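PDB 2YQU: 2-oxoglutarate dehydrogenase E3 component, which probably catalyses the NAD(+)-dependent reoxidation of dihydrolipoyl groups on lipoylated proteins, using one bound FAD per subunit. Local coordinates for residues 292-295 with 296-299; 329-333 with 334-338; 264-268 with 269-273; 39-43 with 44-48. All blocks are in the same frame, centred on the assembly; numbering follows the deposited sequence.

Contact 1. Residues 292-295 with 296-299; sequences TRVP and HIYA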
loop_
_atom_site.group_PDB
_atom_site.type_symbol
_atom_site.label_atom_id
_atom_site.label_comp_id
_atom_site.label_asym_id
_atom_site.label_seq_id
_atom_site.Cartn_x
_atom_site.Cartn_y
_atom_site.Cartn_z
ATOM N N THR A 292 28.849 -2.413 22.518
ATOM C CA THR A 292 29.979 -3.317 22.368
ATOM C C THR A 292 30.438 -3.699 23.771
ATOM O O THR A 292 29.805 -3.314 24.769
ATOM C CB THR A 292 31.147 -2.646 21.610
ATOM O OG1 THR A 292 31.657 -1.550 22.383
ATOM C CG2 THR A 292 30.691 -2.013 20.294
ATOM N N ARG A 293 31.546 -4.426 23.852
ATOM C CA ARG A 293 32.099 -4.814 25.144
ATOM C C ARG A 293 32.667 -3.611 25.912
ATOM O O ARG A 293 32.864 -3.691 27.125
ATOM C CB ARG A 293 33.144 -5.922 24.977
ATOM C CG ARG A 293 34.457 -5.494 24.358
ATOM C CD ARG A 293 35.498 -6.602 24.362
ATOM N NE ARG A 293 36.505 -6.431 23.316
ATOM C CZ ARG A 293 37.270 -7.412 22.835
ATOM N NH1 ARG A 293 38.165 -7.143 21.890
ATOM N NH2 ARG A 293 37.144 -8.664 23.275
ATOM N N VAL A 294 32.941 -2.513 25.207
ATOM C CA VAL A 294 33.276 -1.238 25.838
ATOM C C VAL A 294 31.970 -0.451 25.957
ATOM O O VAL A 294 31.436 0.002 24.946
ATOM C CB VAL A 294 34.315 -0.454 25.016
ATOM C CG1 VAL A 294 34.566 0.898 25.634
ATOM C CG2 VAL A 294 35.601 -1.252 24.912
ATOM N N PRO A 295 31.453 -0.296 27.178
ATOM C CA PRO A 295 30.045 0.087 27.389
ATOM C C PRO A 295 29.569 1.417 26.778
ATOM O O PRO A 295 28.388 1.527 26.483
ATOM C CB PRO A 295 29.919 0.146 28.921
ATOM C CG PRO A 295 31.069 -0.602 29.451
ATOM C CD PRO A 295 32.170 -0.465 28.455
ATOM N N HIS A 296 30.450 2.404 26.624
ATOM C CA HIS A 296 30.080 3.689 26.023
ATOM C C HIS A 296 30.234 3.716 24.495
ATOM O O HIS A 296 30.032 4.757 23.870
ATOM C CB HIS A 296 30.901 4.833 26.639
ATOM C CG HIS A 296 32.358 4.782 26.302
ATOM N ND1 HIS A 296 33.268 4.073 27.055
ATOM C CD2 HIS A 296 33.060 5.331 25.282
ATOM C CE1 HIS A 296 34.471 4.197 26.519
ATOM N NE2 HIS A 296 34.371 4.953 25.440
ATOM N N ILE A 297 30.637 2.592 23.911
ATOM C CA ILE A 297 30.745 2.469 22.463
ATOM C C ILE A 297 29.672 1.505 22.000
ATOM O O ILE A 297 29.622 0.369 22.461
ATOM C CB ILE A 297 32.115 1.960 22.033
ATOM C CG1 ILE A 297 33.208 2.861 22.600
ATOM C CG2 ILE A 297 32.211 1.957 20.512
ATOM C CD1 ILE A 297 34.589 2.432 22.218
ATOM N N TYR A 298 28.821 1.985 21.107
ATOM C CA TYR A 298 27.721 1.216 20.560
ATOM C C TYR A 298 28.009 0.924 19.090
ATOM O O TYR A 298 28.809 1.604 18.464
ATOM C CB TYR A 298 26.428 2.010 20.654
ATOM C CG TYR A 298 25.895 2.258 22.057
ATOM C CD1 TYR A 298 26.588 3.057 22.961
ATOM C CD2 TYR A 298 24.673 1.741 22.449
ATOM C CE1 TYR A 298 26.084 3.307 24.237
ATOM C CE2 TYR A 298 24.158 1.983 23.720
ATOM C CZ TYR A 298 24.868 2.762 24.607
ATOM O OH TYR A 298 24.347 2.997 25.866
ATOM N N ALA A 299 27.335 -0.075 18.536
ATOM C CA ALA A 299 27.439 -0.372 17.103
ATOM C C ALA A 299 26.091 -0.810 16.560
ATOM O O ALA A 299 25.336 -1.485 17.254
ATOM C CB ALA A 299 28.476 -1.443 16.859
HETATM O O HOH W 1 26.323 2.843 27.690
#
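A backbone bond joins Thr292 to Ile297, and the threonine hydroxyl lies close to the same carbonyl. Thr292 N donates to Ile297 O over 2.9 Å, and the N-H points at the oxygen at 162°. The hydroxyl of the same threonine is near that oxygen too, with Thr292 OG1 2.8 Å from Ile297 O. It is also 3.0 Å from Val294 O, and its one proton could serve either acceptor. With chi1 at 65°, OG1 sits between the backbone N and the carbonyl carbon, which turns it in toward both oxygens. Ile297 N returns a bond of 2.9 Å to Val294 O.

That last bond closes a type I beta turn from Val294 to Ile297. The turn leads the chain into strand 297-299, an outermost strand of the five-stranded parallel sheet in the FAD-binding part of the fold. Backbone bonds from Tyr298 to Ile133 and Ile135 pair it with strand 133-135.

Apolar contact centres on Val294 CG1. It meets the His296 ring at CE1 over 3.4 Å, the two side chains lying side by side. It also touches Ile297 CD1 at 3.7 Å. The imidazole of His296 is also held by a hydrogen bond from NE2 to Glu116 O. Thr292 CG2 reaches past the bonds to Ala299 CB, 4.1 Å away.

One water bridges the turn to the strand. It donates to Pro295 O at 2.7 Å and hydrogen-bonds with Tyr298 OH. That hydroxyl also bonds to His323 ND1 on helix 310-326.

Contact 2. Residues 329-333 with 334-338; sequences GHVDY and QAIPS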
loop_
_atom_site.group_PDB
_atom_site.type_symbol
_atom_site.label_atom_id
_atom_site.label_comp_id
_atom_site.label_asym_id
_atom_site.label_seq_id
_atom_site.Cartn_x
_atom_site.Cartn_y
_atom_site.Cartn_z
ATOM N N GLY A 329 16.330 1.001 25.815
ATOM C CA GLY A 329 16.054 1.014 24.388
ATOM C C GLY A 329 15.680 -0.383 23.933
ATOM O O GLY A 329 15.881 -1.363 24.662
ATOM N N HIS A 330 15.143 -0.492 22.726
ATOM C CA HIS A 330 14.694 -1.789 22.234
ATOM C C HIS A 330 14.277 -1.698 20.771
ATOM O O HIS A 330 13.664 -0.722 20.344
ATOM C CB HIS A 330 13.540 -2.300 23.115
ATOM C CG HIS A 330 12.749 -3.423 22.518
ATOM N ND1 HIS A 330 13.006 -4.747 22.803
ATOM C CD2 HIS A 330 11.690 -3.418 21.676
ATOM C CE1 HIS A 330 12.143 -5.509 22.154
ATOM N NE2 HIS A 330 11.334 -4.728 21.462
ATOM N N VAL A 331 14.660 -2.711 20.003
ATOM C CA VAL A 331 14.208 -2.869 18.637
ATOM C C VAL A 331 13.367 -4.130 18.565
ATOM O O VAL A 331 13.756 -5.176 19.080
ATOM C CB VAL A 331 15.385 -3.019 17.661
ATOM C CG1 VAL A 331 14.868 -3.249 16.236
ATOM C CG2 VAL A 331 16.283 -1.782 17.730
ATOM N N ASP A 332 12.210 -4.025 17.929
ATOM C CA ASP A 332 11.384 -5.190 17.700
ATOM C C ASP A 332 11.779 -5.792 16.368
ATOM O O ASP A 332 11.244 -5.404 15.336
ATOM C CB ASP A 332 9.907 -4.821 17.695
ATOM C CG ASP A 332 9.019 -6.035 17.625
ATOM O OD1 ASP A 332 9.553 -7.159 17.467
ATOM O OD2 ASP A 332 7.779 -5.962 17.730
ATOM N N TYR A 333 12.717 -6.735 16.397
ATOM C CA TYR A 333 13.213 -7.364 15.161
ATOM C C TYR A 333 12.126 -8.144 14.419
ATOM O O TYR A 333 12.175 -8.263 13.197
ATOM C CB TYR A 333 14.435 -8.245 15.457
ATOM C CG TYR A 333 15.618 -7.404 15.877
ATOM C CD1 TYR A 333 16.344 -6.683 14.936
ATOM C CD2 TYR A 333 15.970 -7.283 17.213
ATOM C CE1 TYR A 333 17.403 -5.875 15.318
ATOM C CE2 TYR A 333 17.040 -6.473 17.602
ATOM C CZ TYR A 333 17.741 -5.775 16.647
ATOM O OH TYR A 333 18.801 -4.971 17.017
ATOM N N GLN A 334 11.133 -8.637 15.150
ATOM C CA GLN A 334 10.024 -9.400 14.548
ATOM C C GLN A 334 9.029 -8.556 13.745
ATOM O O GLN A 334 8.184 -9.102 13.020
ATOM C CB GLN A 334 9.262 -10.151 15.641
ATOM C CG GLN A 334 10.111 -11.144 16.389
ATOM C CD GLN A 334 10.855 -12.060 15.454
ATOM O OE1 GLN A 334 10.236 -12.853 14.738
ATOM N NE2 GLN A 334 12.180 -11.939 15.427
ATOM N N ALA A 335 9.113 -7.237 13.876
ATOM C CA ALA A 335 8.221 -6.331 13.159
ATOM C C ALA A 335 8.913 -5.622 11.996
ATOM O O ALA A 335 8.337 -4.720 11.400
ATOM C CB ALA A 335 7.630 -5.317 14.124
ATOM N N ILE A 336 10.157 -6.014 11.697
ATOM C CA ILE A 336 10.930 -5.397 10.623
ATOM C C ILE A 336 10.696 -6.151 9.319
ATOM O O ILE A 336 11.119 -7.306 9.193
ATOM C CB ILE A 336 12.442 -5.408 10.972
ATOM C CG1 ILE A 336 12.702 -4.452 12.135
ATOM C CG2 ILE A 336 13.285 -5.029 9.752
ATOM C CD1 ILE A 336 14.167 -4.432 12.618
ATOM N N PRO A 337 10.048 -5.514 8.343
ATOM C CA PRO A 337 9.830 -6.158 7.044
ATOM C C PRO A 337 11.078 -6.190 6.181
ATOM O O PRO A 337 11.938 -5.307 6.276
ATOM C CB PRO A 337 8.785 -5.267 6.385
ATOM C CG PRO A 337 9.015 -3.939 6.964
ATOM C CD PRO A 337 9.459 -4.163 8.375
ATOM N N SER A 338 11.172 -7.225 5.358
ATOM C CA SER A 338 12.189 -7.315 4.327
ATOM C C SER A 338 11.449 -7.432 3.002
ATOM O O SER A 338 10.586 -8.296 2.844
ATOM C CB SER A 338 13.096 -8.518 4.573
ATOM O OG SER A 338 14.063 -8.631 3.543
HETATM O O HOH W 2 10.878 -9.415 10.786
#
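Ile336 folds back over the short 3-10 turn and meets Tyr333 and Val331. Its CB lies 3.6 Å from Tyr333 O. The next atom, CG1, stands beside the backbone N (chi1 -69°) and passes Asp332 O at 3.6 Å. The tip, CD1, touches Val331 CG1 and Tyr333 CD1, each at 3.9 Å. The isoleucine and tyrosine side chains run alongside each other. Val331 CG1 also sits over the centre of the Tyr333 ring, 3.7 Å above its plane, a CH-pi type of approach. The ring is held at its far end, where Tyr333 OH bonds to Glu316 and Arg305.

The backbone turn is closed by Ala335 N donating to Asp332 O at 3.2 Å. A weak bond from Ile336 N to Tyr333 O follows. Asp332 OD1 takes a weak bond from Gln334 N at 3.2 Å, near the start of the turn. A water lies within bonding distance of both Tyr333 O and Ile336 O.

Ala335 and Ile336 also pack on Pro431 of the second subunit. This linker runs from helix 310-326 to strand 338-340, an edge strand of the antiparallel sheet, and lies against the second subunit, as in the dimer of pyridine nucleotide-disulfide oxidoreductases.

Contact 3. Residues 264-268 with 269-273; sequences PYTEG and LSLEN. With FAD (flavin-adenine dinucleotide), chain D.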
loop_
_atom_site.group_PDB
_atom_site.type_symbol
_atom_site.label_atom_id
_atom_site.label_comp_id
_atom_site.label_asym_id
_atom_site.label_seq_id
_atom_site.Cartn_x
_atom_site.Cartn_y
_atom_site.Cartn_z
ATOM N N PRO A 264 30.365 -6.798 6.657
ATOM C CA PRO A 264 30.514 -5.671 7.580
ATOM C C PRO A 264 31.841 -4.956 7.315
ATOM O O PRO A 264 32.846 -5.633 7.121
ATOM C CB PRO A 264 30.519 -6.338 8.967
ATOM C CG PRO A 264 29.934 -7.669 8.791
ATOM C CD PRO A 264 30.025 -8.053 7.347
ATOM N N TYR A 265 31.824 -3.626 7.280
ATOM C CA TYR A 265 32.985 -2.824 6.899
ATOM C C TYR A 265 33.588 -2.092 8.105
ATOM O O TYR A 265 32.944 -1.240 8.716
ATOM C CB TYR A 265 32.583 -1.814 5.813
ATOM C CG TYR A 265 33.738 -0.991 5.273
ATOM C CD1 TYR A 265 34.567 -1.492 4.268
ATOM C CD2 TYR A 265 34.003 0.279 5.770
ATOM C CE1 TYR A 265 35.616 -0.746 3.773
ATOM C CE2 TYR A 265 35.055 1.029 5.288
ATOM C CZ TYR A 265 35.855 0.514 4.277
ATOM O OH TYR A 265 36.910 1.256 3.794
ATOM N N THR A 266 34.832 -2.432 8.437
ATOM C CA THR A 266 35.557 -1.766 9.516
ATOM C C THR A 266 36.982 -1.411 9.094
ATOM O O THR A 266 37.834 -1.164 9.945
ATOM C CB THR A 266 35.597 -2.660 10.780
ATOM O OG1 THR A 266 36.191 -3.928 10.474
ATOM C CG2 THR A 266 34.187 -3.011 11.274
ATOM N N GLU A 267 37.242 -1.371 7.791
ATOM C CA GLU A 267 38.586 -1.081 7.296
ATOM C C GLU A 267 39.011 0.328 7.710
ATOM O O GLU A 267 38.258 1.279 7.550
ATOM C CB GLU A 267 38.633 -1.227 5.769
ATOM C CG GLU A 267 39.989 -0.953 5.134
ATOM C CD GLU A 267 39.949 -1.019 3.612
ATOM O OE1 GLU A 267 39.172 -1.844 3.069
ATOM O OE2 GLU A 267 40.691 -0.241 2.961
ATOM N N GLY A 268 40.220 0.441 8.252
ATOM C CA GLY A 268 40.788 1.716 8.633
ATOM C C GLY A 268 40.282 2.295 9.944
ATOM O O GLY A 268 40.620 3.431 10.277
ATOM N N LEU A 269 39.487 1.527 10.683
ATOM C CA LEU A 269 38.860 2.004 11.914
ATOM C C LEU A 269 39.758 1.806 13.140
ATOM O O LEU A 269 39.537 2.420 14.183
ATOM C CB LEU A 269 37.516 1.276 12.108
ATOM C CG LEU A 269 36.481 1.822 13.082
ATOM C CD1 LEU A 269 36.173 3.303 12.859
ATOM C CD2 LEU A 269 35.193 0.974 12.979
ATOM N N SER A 270 40.767 0.947 13.015
ATOM C CA SER A 270 41.640 0.575 14.131
ATOM C C SER A 270 40.832 0.274 15.398
ATOM O O SER A 270 41.052 0.876 16.442
ATOM C CB SER A 270 42.677 1.671 14.408
ATOM O OG SER A 270 43.500 1.887 13.280
ATOM N N LEU A 271 39.878 -0.649 15.280
ATOM C CA LEU A 271 39.035 -1.066 16.401
ATOM C C LEU A 271 39.845 -1.474 17.623
ATOM O O LEU A 271 39.421 -1.251 18.757
ATOM C CB LEU A 271 38.145 -2.240 15.992
ATOM C CG LEU A 271 36.929 -1.916 15.131
ATOM C CD1 LEU A 271 36.294 -3.202 14.620
ATOM C CD2 LEU A 271 35.912 -1.090 15.914
ATOM N N GLU A 272 40.992 -2.104 17.381
ATOM C CA GLU A 272 41.902 -2.530 18.444
ATOM C C GLU A 272 42.295 -1.411 19.428
ATOM O O GLU A 272 42.482 -1.669 20.610
ATOM C CB GLU A 272 43.150 -3.220 17.850
ATOM C CG GLU A 272 44.176 -2.316 17.167
ATOM C CD GLU A 272 43.820 -1.909 15.741
ATOM O OE1 GLU A 272 44.513 -1.032 15.184
ATOM O OE2 GLU A 272 42.853 -2.445 15.172
ATOM N N ASN A 273 42.397 -0.179 18.944
ATOM C CA ASN A 273 42.716 0.964 19.804
ATOM C C ASN A 273 41.595 1.316 20.785
ATOM O O ASN A 273 41.833 1.976 21.785
ATOM C CB ASN A 273 43.081 2.189 18.963
ATOM C CG ASN A 273 44.378 2.003 18.181
ATOM O OD1 ASN A 273 45.153 1.080 18.445
ATOM N ND2 ASN A 273 44.612 2.883 17.212
HETATM P PA FAD D . 25.782 2.472 5.384
HETATM O O1A FAD D . 26.632 1.620 4.518
HETATM O O2A FAD D . 24.495 2.944 4.696
HETATM O O5B FAD D . 26.653 3.710 5.907
HETATM C C5B FAD D . 27.967 3.496 6.361
HETATM C C4B FAD D . 28.746 4.763 6.082
HETATM O O4B FAD D . 29.916 4.741 6.874
HETATM C C3B FAD D . 29.197 4.875 4.628
HETATM O O3B FAD D . 28.704 6.067 4.057
HETATM C C2B FAD D . 30.712 4.891 4.697
HETATM O O2B FAD D . 31.274 5.795 3.773
HETATM C C1B FAD D . 30.973 5.311 6.135
HETATM N N9A FAD D . 32.214 4.841 6.759
HETATM C C8A FAD D . 32.665 3.553 6.895
HETATM N N7A FAD D . 33.818 3.569 7.588
HETATM C C5A FAD D . 34.111 4.853 7.898
HETATM C C6A FAD D . 35.165 5.446 8.588
HETATM N N6A FAD D . 36.084 4.737 9.238
HETATM N N1A FAD D . 35.149 6.809 8.731
HETATM C C2A FAD D . 34.145 7.598 8.226
HETATM N N3A FAD D . 33.101 7.002 7.551
HETATM C C4A FAD D . 33.105 5.658 7.390
HETATM N N1 FAD D . 18.127 -1.752 2.236
HETATM C C2 FAD D . 16.771 -1.614 2.441
HETATM O O2 FAD D . 16.292 -1.629 3.579
HETATM N N3 FAD D . 15.935 -1.458 1.364
HETATM C C4 FAD D . 16.436 -1.449 0.082
HETATM O O4 FAD D . 15.675 -1.110 -0.809
HETATM C C4X FAD D . 17.805 -1.581 -0.146
HETATM N N5 FAD D . 18.318 -1.570 -1.433
HETATM C C5X FAD D . 19.692 -1.701 -1.619
HETATM C C6 FAD D . 20.206 -1.691 -2.919
HETATM C C7 FAD D . 21.586 -1.824 -3.127
HETATM C C7M FAD D . 22.113 -1.704 -4.533
HETATM C C8 FAD D . 22.445 -1.960 -2.040
HETATM C C8M FAD D . 23.933 -1.785 -2.199
HETATM C C9 FAD D . 21.928 -1.973 -0.743
HETATM C C9A FAD D . 20.550 -1.853 -0.526
HETATM N N10 FAD D . 20.023 -1.878 0.768
HETATM C C10 FAD D . 18.655 -1.738 0.947
HETATM C "C1'" FAD D . 20.870 -2.160 1.982
HETATM C "C2'" FAD D . 21.191 -0.826 2.660
HETATM O "O2'" FAD D . 21.883 0.035 1.767
HETATM C "C3'" FAD D . 21.967 -1.009 3.960
HETATM O "O3'" FAD D . 21.299 -1.944 4.785
HETATM C "C4'" FAD D . 22.076 0.307 4.722
HETATM O "O4'" FAD D . 22.721 1.279 3.935
HETATM C "C5'" FAD D . 22.803 0.101 6.056
HETATM O "O5'" FAD D . 22.969 1.336 6.715
HETATM P P FAD D . 24.230 1.585 7.680
HETATM O O1P FAD D . 24.090 2.925 8.325
HETATM O O2P FAD D . 24.445 0.413 8.621
HETATM O O3P FAD D . 25.530 1.614 6.725
HETATM O O HOH W 3 39.691 -2.188 12.689
#
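A type II beta turn from Thr266 to Leu269 runs beside the adenine end of the FAD pocket. Leu269 N closes it with a bond to Thr266 O, 3.2 Å long. Gly268 takes the third position with a positive phi of 79°, as type II turns require. Leu269 CB packs against the same carbonyl, 3.3 Å from Thr266 O. Its CG lies opposite the backbone N (chi1 -164°), and CD1 ends 3.9 Å from FAD N6A.

Thr266 and Leu271 cross at about a right angle. Leu271 CD1 touches Thr266 CB at 3.9 Å, with Thr266 CG2 almost as close. A water accepts from Leu271 N at 3.0 Å and gives a weak bond to Thr266 O, so it ties the two sides together.

Tyr265 presents its ring edge to the adenine, with CE2 3.6 Å from FAD N7A and N7A near the ring plane. The amide of Glu267 stands over one ring face, Glu267 N being 4.0 Å above the plane. Replacing this tyrosine by an alanine would probably leave the N7A side of the adenine without its aromatic neighbour and open a gap beside Glu267 N.

The turn follows strand 262-264. Leu269 and Leu271 pack on Phe113 of strand 111-113 and on Ile135 of strand 133-135. Backbone bonds link Leu269 to Phe113 and Tyr265 to Gly138.

Contact 4. Residues 39-43 with 44-48; sequences TCLRV and GCIPS. With FAD (flavin-adenine dinucleotide), chain D.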
loop_
_atom_site.group_PDB
_atom_site.type_symbol
_atom_site.label_atom_id
_atom_site.label_comp_id
_atom_site.label_asym_id
_atom_site.label_seq_id
_atom_site.Cartn_x
_atom_site.Cartn_y
_atom_site.Cartn_z
ATOM N N THR A 39 25.471 4.091 2.139
ATOM C CA THR A 39 25.281 3.178 1.023
ATOM C C THR A 39 23.859 3.302 0.484
ATOM O O THR A 39 23.649 3.346 -0.726
ATOM C CB THR A 39 25.537 1.721 1.478
ATOM O OG1 THR A 39 26.913 1.550 1.851
ATOM C CG2 THR A 39 25.329 0.743 0.330
ATOM N N CYS A 40 22.891 3.357 1.397
ATOM C CA CYS A 40 21.476 3.371 1.027
ATOM C C CYS A 40 21.126 4.519 0.082
ATOM O O CYS A 40 20.537 4.313 -0.981
ATOM C CB CYS A 40 20.603 3.469 2.278
ATOM S SG CYS A 40 18.840 3.340 1.926
ATOM N N LEU A 41 21.511 5.727 0.465
ATOM C CA LEU A 41 21.150 6.918 -0.294
ATOM C C LEU A 41 22.002 7.083 -1.561
ATOM O O LEU A 41 21.481 7.433 -2.614
ATOM C CB LEU A 41 21.280 8.160 0.585
ATOM C CG LEU A 41 20.278 9.268 0.296
ATOM C CD1 LEU A 41 20.399 10.354 1.345
ATOM C CD2 LEU A 41 20.460 9.828 -1.103
ATOM N N ARG A 42 23.303 6.832 -1.444
ATOM C CA ARG A 42 24.251 7.144 -2.508
ATOM C C ARG A 42 24.265 6.111 -3.627
ATOM O O ARG A 42 24.275 6.471 -4.816
ATOM C CB ARG A 42 25.665 7.286 -1.933
ATOM C CG ARG A 42 25.844 8.418 -0.946
ATOM C CD ARG A 42 27.300 8.590 -0.479
ATOM N NE ARG A 42 27.694 7.582 0.512
ATOM C CZ ARG A 42 28.303 6.426 0.237
ATOM N NH1 ARG A 42 28.598 6.071 -1.010
ATOM N NH2 ARG A 42 28.605 5.600 1.226
ATOM N N VAL A 43 24.288 4.835 -3.244
ATOM C CA VAL A 43 24.509 3.730 -4.187
ATOM C C VAL A 43 23.657 2.494 -3.875
ATOM O O VAL A 43 24.005 1.385 -4.274
ATOM C CB VAL A 43 25.997 3.307 -4.196
ATOM C CG1 VAL A 43 26.882 4.469 -4.645
ATOM C CG2 VAL A 43 26.432 2.792 -2.820
ATOM N N GLY A 44 22.535 2.693 -3.180
ATOM C CA GLY A 44 21.750 1.589 -2.658
ATOM C C GLY A 44 20.253 1.721 -2.893
ATOM O O GLY A 44 19.814 1.797 -4.037
ATOM N N CYS A 45 19.491 1.746 -1.800
ATOM C CA CYS A 45 18.026 1.753 -1.835
ATOM C C CYS A 45 17.466 2.803 -2.781
ATOM O O CYS A 45 16.589 2.518 -3.574
ATOM C CB CYS A 45 17.434 2.007 -0.432
ATOM S SG CYS A 45 18.435 1.543 1.003
ATOM N N ILE A 46 17.958 4.031 -2.673
ATOM C CA ILE A 46 17.348 5.141 -3.385
ATOM C C ILE A 46 17.573 5.051 -4.898
ATOM O O ILE A 46 16.601 5.044 -5.639
ATOM C CB ILE A 46 17.777 6.492 -2.783
ATOM C CG1 ILE A 46 17.228 6.617 -1.353
ATOM C CG2 ILE A 46 17.316 7.654 -3.658
ATOM C CD1 ILE A 46 15.698 6.486 -1.233
ATOM N N PRO A 47 18.811 4.976 -5.380
ATOM C CA PRO A 47 18.992 4.845 -6.837
ATOM C C PRO A 47 18.363 3.564 -7.402
ATOM O O PRO A 47 17.802 3.623 -8.500
ATOM C CB PRO A 47 20.516 4.864 -7.016
ATOM C CG PRO A 47 21.066 4.484 -5.680
ATOM C CD PRO A 47 20.101 5.035 -4.668
ATOM N N SER A 48 18.415 2.452 -6.665
ATOM C CA SER A 48 17.881 1.189 -7.171
ATOM C C SER A 48 16.367 1.270 -7.291
ATOM O O SER A 48 15.806 0.808 -8.285
ATOM C CB SER A 48 18.310 -0.018 -6.325
ATOM O OG SER A 48 17.960 0.128 -4.962
HETATM P PA FAD D . 25.782 2.472 5.384
HETATM O O1A FAD D . 26.632 1.620 4.518
HETATM O O2A FAD D . 24.495 2.944 4.696
HETATM O O5B FAD D . 26.653 3.710 5.907
HETATM C C5B FAD D . 27.967 3.496 6.361
HETATM C C4B FAD D . 28.746 4.763 6.082
HETATM O O4B FAD D . 29.916 4.741 6.874
HETATM C C3B FAD D . 29.197 4.875 4.628
HETATM O O3B FAD D . 28.704 6.067 4.057
HETATM C C2B FAD D . 30.712 4.891 4.697
HETATM O O2B FAD D . 31.274 5.795 3.773
HETATM C C1B FAD D . 30.973 5.311 6.135
HETATM N N9A FAD D . 32.214 4.841 6.759
HETATM C C8A FAD D . 32.665 3.553 6.895
HETATM N N7A FAD D . 33.818 3.569 7.588
HETATM C C5A FAD D . 34.111 4.853 7.898
HETATM C C6A FAD D . 35.165 5.446 8.588
HETATM N N6A FAD D . 36.084 4.737 9.238
HETATM N N1A FAD D . 35.149 6.809 8.731
HETATM C C2A FAD D . 34.145 7.598 8.226
HETATM N N3A FAD D . 33.101 7.002 7.551
HETATM C C4A FAD D . 33.105 5.658 7.390
HETATM N N1 FAD D . 18.127 -1.752 2.236
HETATM C C2 FAD D . 16.771 -1.614 2.441
HETATM O O2 FAD D . 16.292 -1.629 3.579
HETATM N N3 FAD D . 15.935 -1.458 1.364
HETATM C C4 FAD D . 16.436 -1.449 0.082
HETATM O O4 FAD D . 15.675 -1.110 -0.809
HETATM C C4X FAD D . 17.805 -1.581 -0.146
HETATM N N5 FAD D . 18.318 -1.570 -1.433
HETATM C C5X FAD D . 19.692 -1.701 -1.619
HETATM C C6 FAD D . 20.206 -1.691 -2.919
HETATM C C7 FAD D . 21.586 -1.824 -3.127
HETATM C C7M FAD D . 22.113 -1.704 -4.533
HETATM C C8 FAD D . 22.445 -1.960 -2.040
HETATM C C8M FAD D . 23.933 -1.785 -2.199
HETATM C C9 FAD D . 21.928 -1.973 -0.743
HETATM C C9A FAD D . 20.550 -1.853 -0.526
HETATM N N10 FAD D . 20.023 -1.878 0.768
HETATM C C10 FAD D . 18.655 -1.738 0.947
HETATM C "C1'" FAD D . 20.870 -2.160 1.982
HETATM C "C2'" FAD D . 21.191 -0.826 2.660
HETATM O "O2'" FAD D . 21.883 0.035 1.767
HETATM C "C3'" FAD D . 21.967 -1.009 3.960
HETATM O "O3'" FAD D . 21.299 -1.944 4.785
HETATM C "C4'" FAD D . 22.076 0.307 4.722
HETATM O "O4'" FAD D . 22.721 1.279 3.935
HETATM C "C5'" FAD D . 22.803 0.101 6.056
HETATM O "O5'" FAD D . 22.969 1.336 6.715
HETATM P P FAD D . 24.230 1.585 7.680
HETATM O O1P FAD D . 24.090 2.925 8.325
HETATM O O2P FAD D . 24.445 0.413 8.621
HETATM O O3P FAD D . 25.530 1.614 6.725
#
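Cys40 and Cys45 are joined by a disulfide, SG to SG 2.1 Å, with an S-S torsion of -131°. Cys40 O accepts a nearly straight bond from Ile46 N at 3.1 Å and a weak one from Gly44 N. Gly44 is the N-cap of helix 45-63. Its own carbonyl takes two donors, Ser48 N at 3.0 Å and Ser48 OG at 2.7 Å. With chi1 at 56°, the serine oxygen turns back over the helix start, and it also lies 3.5 Å from FAD C6. An alanine here lacks the hydroxyl, and Gly44 O would probably be left with one donor in this turn, with a gap opened beside FAD C6. Leu41 O is buried and has no polar partner.

Thr39 OG1 gives its proton to FAD O1A at 2.7 Å, and Thr39 N adds a weak bond to O2A. Cys40 N adds a weak bond to FAD O4'. Arg42 NH2 donates to the ribose oxygen FAD O3B at 2.9 Å.

Cys45 SG lies 3.3 Å from FAD C10, against the isoalloxazine. Both cysteines touch His434 of the second subunit, the predicted proton acceptor. This is the redox-active disulfide site of the pyridine nucleotide-disulfide oxidoreductases.

In the fold
The FAD links contacts 3 and 4: contact 3 borders the adenine, while contact 4 runs from the adenosine ribose and diphosphate to the flavin. Their centres are 23 Å apart. Contact 1 does not touch the cofactor. It lies 14 Å from contact 3, centre to centre, and both pack on strand 133-135. The Ala299 side chain of contact 1 is about 9 Å from the FAD. Contact 2 follows contact 1 along the chain, beyond helix 310-326, which both contacts touch. Contacts 2 and 4 have centres 22 Å apart, yet each meets the second subunit, at Pro431 and His434 respectively.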